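Local coordinates for protein Old Yellow Enzyme (PDB 6AGZ) that probably catalyses the asymmetric reduction of enone compounds, acting as an FMN-dependent oxidoreductase of the old yellow enzyme family, at residues A[354-357]-A[361-364]; A[51-56]-A[62-67]. All blocks are in the same frame, centred on the assembly; numbering follows the deposited sequence.

Contact 1: A[354-357]-A[361-364]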
ATOM      1  N   ASN A 354      33.423   9.673   9.862  1.00 16.73           N
ATOM      2  CA  ASN A 354      34.550  10.283   9.165  1.00 18.31           C
ATOM      3  C   ASN A 354      35.034   9.419   8.009  1.00 18.94           C
ATOM      4  O   ASN A 354      35.480   9.951   6.984  1.00 20.49           O
ATOM      5  CB  ASN A 354      35.689  10.562  10.144  1.00 18.52           C
ATOM      6  CG  ASN A 354      35.422  11.779  11.008  1.00 19.90           C
ATOM      7  OD1 ASN A 354      34.484  12.536  10.758  1.00 20.14           O
ATOM      8  ND2 ASN A 354      36.256  11.983  12.021  1.00 20.89           N
ATOM      9  N   ARG A 355      34.955   8.092   8.147  1.00 18.66           N
ATOM     10  CA  ARG A 355      35.386   7.213   7.064  1.00 19.39           C
ATOM     11  C   ARG A 355      34.474   7.351   5.851  1.00 19.34           C
ATOM     12  O   ARG A 355      34.945   7.384   4.708  1.00 21.32           O
ATOM     13  CB  ARG A 355      35.426   5.758   7.536  1.00 18.72           C
ATOM     14  CG  ARG A 355      36.496   5.454   8.578  1.00 19.28           C
ATOM     15  CD  ARG A 355      36.832   3.976   8.603  1.00 18.80           C
ATOM     16  NE  ARG A 355      37.190   3.528   9.946  1.00 18.67           N
ATOM     17  CZ  ARG A 355      37.801   2.381  10.225  1.00 19.07           C
ATOM     18  NH1 ARG A 355      38.126   1.555   9.246  1.00 20.14           N
ATOM     19  NH2 ARG A 355      38.075   2.072  11.483  1.00 16.03           N
ATOM     20  N   LEU A 356      33.160   7.419   6.080  1.00 18.47           N
ATOM     21  CA  LEU A 356      32.243   7.662   4.974  1.00 18.45           C
ATOM     22  C   LEU A 356      32.376   9.083   4.446  1.00 20.82           C
ATOM     23  O   LEU A 356      32.214   9.315   3.242  1.00 21.24           O
ATOM     24  CB  LEU A 356      30.807   7.380   5.412  1.00 18.82           C
ATOM     25  CG  LEU A 356      30.496   5.919   5.740  1.00 18.87           C
ATOM     26  CD1 LEU A 356      29.037   5.758   6.143  1.00 18.59           C
ATOM     27  CD2 LEU A 356      30.832   5.032   4.552  1.00 19.19           C
ATOM     28  N   ARG A 357      32.679  10.041   5.326  1.00 22.06           N
ATOM     29  CA  ARG A 357      32.849  11.424   4.894  1.00 24.39           C
ATOM     30  C   ARG A 357      34.032  11.568   3.946  1.00 25.79           C
ATOM     31  O   ARG A 357      33.940  12.262   2.926  1.00 25.94           O
ATOM     32  CB  ARG A 357      33.028  12.329   6.112  1.00 26.37           C
ATOM     33  CG  ARG A 357      33.225  13.800   5.784  1.00 27.93           C
ATOM     34  CD  ARG A 357      33.830  14.533   6.969  1.00 29.36           C
ATOM     35  NE  ARG A 357      35.175  14.048   7.266  1.00 31.13           N
ATOM     36  CZ  ARG A 357      35.840  14.314   8.386  1.00 32.15           C
ATOM     37  NH1 ARG A 357      35.282  15.061   9.329  1.00 32.96           N
ATOM     38  NH2 ARG A 357      37.059  13.827   8.566  1.00 31.23           N
ATOM     39  N   PRO A 361      38.577   3.285   3.638  1.00 23.12           N
ATOM     40  CA  PRO A 361      38.115   1.894   3.706  1.00 23.98           C
ATOM     41  C   PRO A 361      37.610   1.521   5.092  1.00 24.58           C
ATOM     42  O   PRO A 361      38.116   1.988   6.116  1.00 23.45           O
ATOM     43  CB  PRO A 361      39.360   1.083   3.326  1.00 24.20           C
ATOM     44  CG  PRO A 361      40.511   2.011   3.542  1.00 24.16           C
ATOM     45  CD  PRO A 361      39.983   3.372   3.211  1.00 25.10           C
ATOM     46  N   LEU A 362      36.598   0.659   5.108  1.00 24.11           N
ATOM     47  CA  LEU A 362      35.920   0.249   6.327  1.00 22.16           C
ATOM     48  C   LEU A 362      36.493  -1.065   6.845  1.00 21.94           C
ATOM     49  O   LEU A 362      36.931  -1.924   6.075  1.00 22.65           O
ATOM     50  CB  LEU A 362      34.414   0.094   6.085  1.00 21.41           C
ATOM     51  CG  LEU A 362      33.484   1.312   6.133  1.00 22.43           C
ATOM     52  CD1 LEU A 362      34.035   2.501   5.364  1.00 24.64           C
ATOM     53  CD2 LEU A 362      32.108   0.937   5.599  1.00 20.98           C
ATOM     54  N   THR A 363      36.481  -1.207   8.162  1.00 20.35           N
ATOM     55  CA  THR A 363      36.860  -2.457   8.803  1.00 20.52           C
ATOM     56  C   THR A 363      35.712  -3.454   8.694  1.00 20.23           C
ATOM     57  O   THR A 363      34.573  -3.114   9.032  1.00 20.68           O
ATOM     58  CB  THR A 363      37.204  -2.227  10.273  1.00 20.39           C
ATOM     59  OG1 THR A 363      38.261  -1.264  10.375  1.00 19.04           O
ATOM     60  CG2 THR A 363      37.639  -3.530  10.933  1.00 21.92           C
ATOM     61  N   PRO A 364      35.964  -4.671   8.215  1.00 21.09           N
ATOM     62  CA  PRO A 364      34.891  -5.671   8.147  1.00 20.01           C
ATOM     63  C   PRO A 364      34.320  -5.961   9.526  1.00 19.81           C
ATOM     64  O   PRO A 364      35.045  -6.008  10.523  1.00 17.77           O
ATOM     65  CB  PRO A 364      35.592  -6.900   7.557  1.00 20.00           C
ATOM     66  CG  PRO A 364      36.772  -6.346   6.817  1.00 21.03           C
ATOM     67  CD  PRO A 364      37.217  -5.153   7.611  1.00 21.48           C
TER
HETATM   68  O   HOH W   1      37.982  -0.686  13.092  1.00 21.75           O
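With CG beside the backbone N (chi1 -67°) and the chain bent at chi3, the side chain of Arg355 leaves helix 352-358 and brings NH1, at the edge of its guanidinium, to the loop 361-364, where it meets Pro361 and Thr363. Helix 352-358 comes after strand 338-341, the eighth of the TIM barrel, and helix 344-348, and the loop 361-364 follows it. NH1 grips two acceptors. Arg355 NH1 donates to Pro361 O at 3.2 Å, in the guanidinium plane and on a lone pair of the carbonyl. The bond from Arg355 NH1 to Thr363 OG1, 3.0 Å long, takes a more bent path (142°), the hydroxyl lying 24° out of that plane. NE forms a salt bridge with OD1 of Asp351, so the guanidinium is held at NE as well as at NH1, which should limit its rotation. Nearer the helix backbone, CB of Arg355 touches Leu362 CD1 at 4.2 Å. Leu362 CD1 also meets Leu356 CD2, the two leucine side chains crossing at about a right angle, while Leu362 rests on Leu320 as well. A water accepts a weak bond from Arg355 NH2 and lies 2.8 Å from Thr363 OG1.

Contact 2: A[51-56]-A[62-67]; sequences SYYSQR and GLLITE
Tyr53 reaches across from helix 51-56 and lodges its hydroxyl between the backbone N and the carboxylate of Glu67. The two side chains meet obliquely, ring and carboxylate planes 36° apart, and Glu67 OE2 sits at the ring edge. Two bonds grip the phenol oxygen: Tyr53 OH donates to the anti lone pair of Glu67 OE2 at 2.7 Å and accepts from Glu67 N at 3.1 Å in a nearly straight line (173°). Glu67 CG stands between the backbone N and the carbonyl carbon (chi1 52°), which, with the chain extended beyond CG, places OE2 and the backbone N within reach of the same hydroxyl. The other carboxylate oxygen, OE1, is taken by Asn39. Helix and strand here belong to the beta-alpha-beta unit of strand 29-31, helix 47-57 and strand 63-70 in the TIM barrel; the axes of helix 51-56 and strand 63-65 approach to 10.1 Å and run roughly antiparallel. Further back along the strand, Leu64 directs its two methyls at the helix: CD1 lies 3.7 Å from Tyr53 O, while CD2 approaches Arg56 O and packs 4.2 Å from Arg56 CB. A phenylalanine in place of Tyr53 would probably leave Glu67 OE2 and the Glu67 amide without this shared partner and set the carboxylate freer to turn. On one face of the Tyr53 ring, Tyr52 CD2 lies 3.8 Å above the plane, over its centre.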
ATOM      1  N   SER A  51      31.787   3.852  26.820  1.00 19.43           N
ATOM      2  CA  SER A  51      32.838   4.094  25.837  1.00 18.74           C
ATOM      3  C   SER A  51      32.362   3.743  24.432  1.00 17.66           C
ATOM      4  O   SER A  51      32.707   4.426  23.456  1.00 18.49           O
ATOM      5  CB  SER A  51      34.087   3.291  26.200  1.00 18.86           C
ATOM      6  OG  SER A  51      35.069   3.386  25.182  1.00 18.56           O
ATOM      7  N   TYR A  52      31.549   2.692  24.321  1.00 16.95           N
ATOM      8  CA  TYR A  52      31.057   2.222  23.030  1.00 16.35           C
ATOM      9  C   TYR A  52      30.258   3.305  22.314  1.00 14.56           C
ATOM     10  O   TYR A  52      30.506   3.603  21.139  1.00 13.97           O
ATOM     11  CB  TYR A  52      30.217   0.963  23.253  1.00 18.09           C
ATOM     12  CG  TYR A  52      29.481   0.415  22.051  1.00 18.73           C
ATOM     13  CD1 TYR A  52      30.120  -0.411  21.136  1.00 18.51           C
ATOM     14  CD2 TYR A  52      28.132   0.683  21.861  1.00 18.53           C
ATOM     15  CE1 TYR A  52      29.442  -0.931  20.048  1.00 17.29           C
ATOM     16  CE2 TYR A  52      27.446   0.168  20.778  1.00 17.53           C
ATOM     17  CZ  TYR A  52      28.106  -0.638  19.876  1.00 17.27           C
ATOM     18  OH  TYR A  52      27.425  -1.154  18.796  1.00 17.33           O
ATOM     19  N   TYR A  53      29.296   3.914  23.009  1.00 12.19           N
ATOM     20  CA  TYR A  53      28.532   5.002  22.409  1.00 18.75           C
ATOM     21  C   TYR A  53      29.333   6.298  22.348  1.00 18.08           C
ATOM     22  O   TYR A  53      29.079   7.137  21.477  1.00 18.07           O
ATOM     23  CB  TYR A  53      27.233   5.226  23.182  1.00 19.84           C
ATOM     24  CG  TYR A  53      26.219   4.119  23.002  1.00 20.07           C
ATOM     25  CD1 TYR A  53      25.432   4.051  21.860  1.00 18.94           C
ATOM     26  CD2 TYR A  53      26.046   3.143  23.975  1.00 20.82           C
ATOM     27  CE1 TYR A  53      24.504   3.040  21.690  1.00 19.17           C
ATOM     28  CE2 TYR A  53      25.120   2.130  23.815  1.00 21.07           C
ATOM     29  CZ  TYR A  53      24.352   2.083  22.672  1.00 19.56           C
ATOM     30  OH  TYR A  53      23.428   1.075  22.509  1.00 18.46           O
ATOM     31  N   SER A  54      30.294   6.476  23.258  1.00 17.46           N
ATOM     32  CA  SER A  54      31.101   7.693  23.265  1.00 16.39           C
ATOM     33  C   SER A  54      31.946   7.799  22.002  1.00 17.01           C
ATOM     34  O   SER A  54      32.015   8.864  21.377  1.00 17.75           O
ATOM     35  CB  SER A  54      31.987   7.725  24.511  1.00 16.54           C
ATOM     36  OG  SER A  54      32.863   8.840  24.486  1.00 15.95           O
ATOM     37  N   GLN A  55      32.602   6.701  21.614  1.00 16.49           N
ATOM     38  CA  GLN A  55      33.431   6.726  20.413  1.00 17.79           C
ATOM     39  C   GLN A  55      32.604   7.005  19.165  1.00 18.15           C
ATOM     40  O   GLN A  55      33.098   7.630  18.219  1.00 17.75           O
ATOM     41  CB  GLN A  55      34.180   5.403  20.263  1.00 17.31           C
ATOM     42  CG  GLN A  55      35.125   5.090  21.410  1.00 17.45           C
ATOM     43  CD  GLN A  55      35.801   3.744  21.248  1.00 19.01           C
ATOM     44  OE1 GLN A  55      36.162   3.348  20.140  1.00 19.59           O
ATOM     45  NE2 GLN A  55      35.969   3.029  22.354  1.00 19.44           N
ATOM     46  N   ARG A  56      31.350   6.561  19.144  1.00 18.47           N
ATOM     47  CA  ARG A  56      30.477   6.766  17.999  1.00 17.19           C
ATOM     48  C   ARG A  56      29.760   8.106  18.036  1.00 16.93           C
ATOM     49  O   ARG A  56      29.210   8.528  17.012  1.00 17.64           O
ATOM     50  CB  ARG A  56      29.470   5.618  17.910  1.00 15.47           C
ATOM     51  CG  ARG A  56      30.140   4.329  17.479  1.00 15.66           C
ATOM     52  CD  ARG A  56      29.402   3.079  17.910  1.00 14.31           C
ATOM     53  NE  ARG A  56      30.111   1.894  17.433  1.00 14.69           N
ATOM     54  CZ  ARG A  56      31.194   1.388  18.016  1.00 15.47           C
ATOM     55  NH1 ARG A  56      31.693   1.961  19.104  1.00 14.30           N
ATOM     56  NH2 ARG A  56      31.782   0.312  17.512  1.00 15.48           N
ATOM     57  N   GLY A  62      25.663  13.531  14.397  1.00 23.56           N
ATOM     58  CA  GLY A  62      24.439  12.894  13.952  1.00 19.44           C
ATOM     59  C   GLY A  62      23.668  12.233  15.077  1.00 17.46           C
ATOM     60  O   GLY A  62      23.850  12.537  16.259  1.00 16.62           O
ATOM     61  N   LEU A  63      22.791  11.307  14.695  1.00 15.53           N
ATOM     62  CA  LEU A  63      21.910  10.623  15.632  1.00 15.68           C
ATOM     63  C   LEU A  63      22.394   9.199  15.873  1.00 15.51           C
ATOM     64  O   LEU A  63      22.721   8.477  14.923  1.00 14.86           O
ATOM     65  CB  LEU A  63      20.469  10.596  15.117  1.00 15.42           C
ATOM     66  CG  LEU A  63      19.464   9.866  16.016  1.00 15.03           C
ATOM     67  CD1 LEU A  63      19.259  10.618  17.323  1.00 13.81           C
ATOM     68  CD2 LEU A  63      18.138   9.651  15.300  1.00 14.91           C
ATOM     69  N   LEU A  64      22.440   8.805  17.140  1.00 14.10           N
ATOM     70  CA  LEU A  64      22.616   7.418  17.537  1.00 14.02           C
ATOM     71  C   LEU A  64      21.301   6.895  18.097  1.00 13.24           C
ATOM     72  O   LEU A  64      20.519   7.645  18.688  1.00 13.87           O
ATOM     73  CB  LEU A  64      23.721   7.270  18.588  1.00 14.66           C
ATOM     74  CG  LEU A  64      25.094   7.888  18.311  1.00 14.94           C
ATOM     75  CD1 LEU A  64      26.015   7.670  19.502  1.00 16.56           C
ATOM     76  CD2 LEU A  64      25.712   7.316  17.047  1.00 14.01           C
ATOM     77  N   ILE A  65      21.050   5.605  17.901  1.00 13.31           N
ATOM     78  CA  ILE A  65      19.887   4.942  18.479  1.00 15.12           C
ATOM     79  C   ILE A  65      20.383   3.778  19.320  1.00 16.81           C
ATOM     80  O   ILE A  65      21.167   2.950  18.843  1.00 17.39           O
ATOM     81  CB  ILE A  65      18.894   4.466  17.404  1.00 14.13           C
ATOM     82  CG1 ILE A  65      18.546   5.614  16.456  1.00 13.34           C
ATOM     83  CG2 ILE A  65      17.628   3.941  18.061  1.00 13.61           C
ATOM     84  CD1 ILE A  65      17.551   5.237  15.384  1.00 14.02           C
ATOM     85  N   THR A  66      19.932   3.722  20.570  1.00 15.67           N
ATOM     86  CA  THR A  66      20.404   2.697  21.483  1.00 15.08           C
ATOM     87  C   THR A  66      19.925   1.319  21.048  1.00 15.75           C
ATOM     88  O   THR A  66      18.944   1.169  20.315  1.00 15.39           O
ATOM     89  CB  THR A  66      19.913   2.959  22.906  1.00 16.37           C
ATOM     90  OG1 THR A  66      18.511   2.670  22.989  1.00 16.41           O
ATOM     91  CG2 THR A  66      20.148   4.400  23.291  1.00 18.07           C
ATOM     92  N   GLU A  67      20.648   0.306  21.516  1.00 15.08           N
ATOM     93  CA  GLU A  67      20.154  -1.061  21.491  1.00 14.26           C
ATOM     94  C   GLU A  67      18.741  -1.115  22.057  1.00 12.91           C
ATOM     95  O   GLU A  67      18.378  -0.341  22.950  1.00 11.88           O
ATOM     96  CB  GLU A  67      21.083  -1.951  22.312  1.00 15.83           C
ATOM     97  CG  GLU A  67      21.313  -1.392  23.709  1.00 16.06           C
ATOM     98  CD  GLU A  67      22.630  -1.821  24.313  1.00 18.07           C
ATOM     99  OE1 GLU A  67      22.672  -2.894  24.949  1.00 18.40           O
ATOM    100  OE2 GLU A  67      23.625  -1.081  24.149  1.00 18.84           O
TER

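In the fold
The two contacts lie on the same side of the chain's centre, their own centres 16 Å apart and their nearest atoms about 8 Å apart without touching. Contact 2 belongs to the start of the barrel, at its second strand, and contact 1 to a helix and loop that come after its eighth; closure of the barrel brings strand 338-341 back beside strand 29-31, the neighbour of strand 63-70. They lie at different range from the flavin: the Glu67 side chain is about 5 Å from FMN, that of Leu356 about 9 Å. Arg56 of contact 2 bonds to Phe346 O, in the chain just ahead of contact 1's helix.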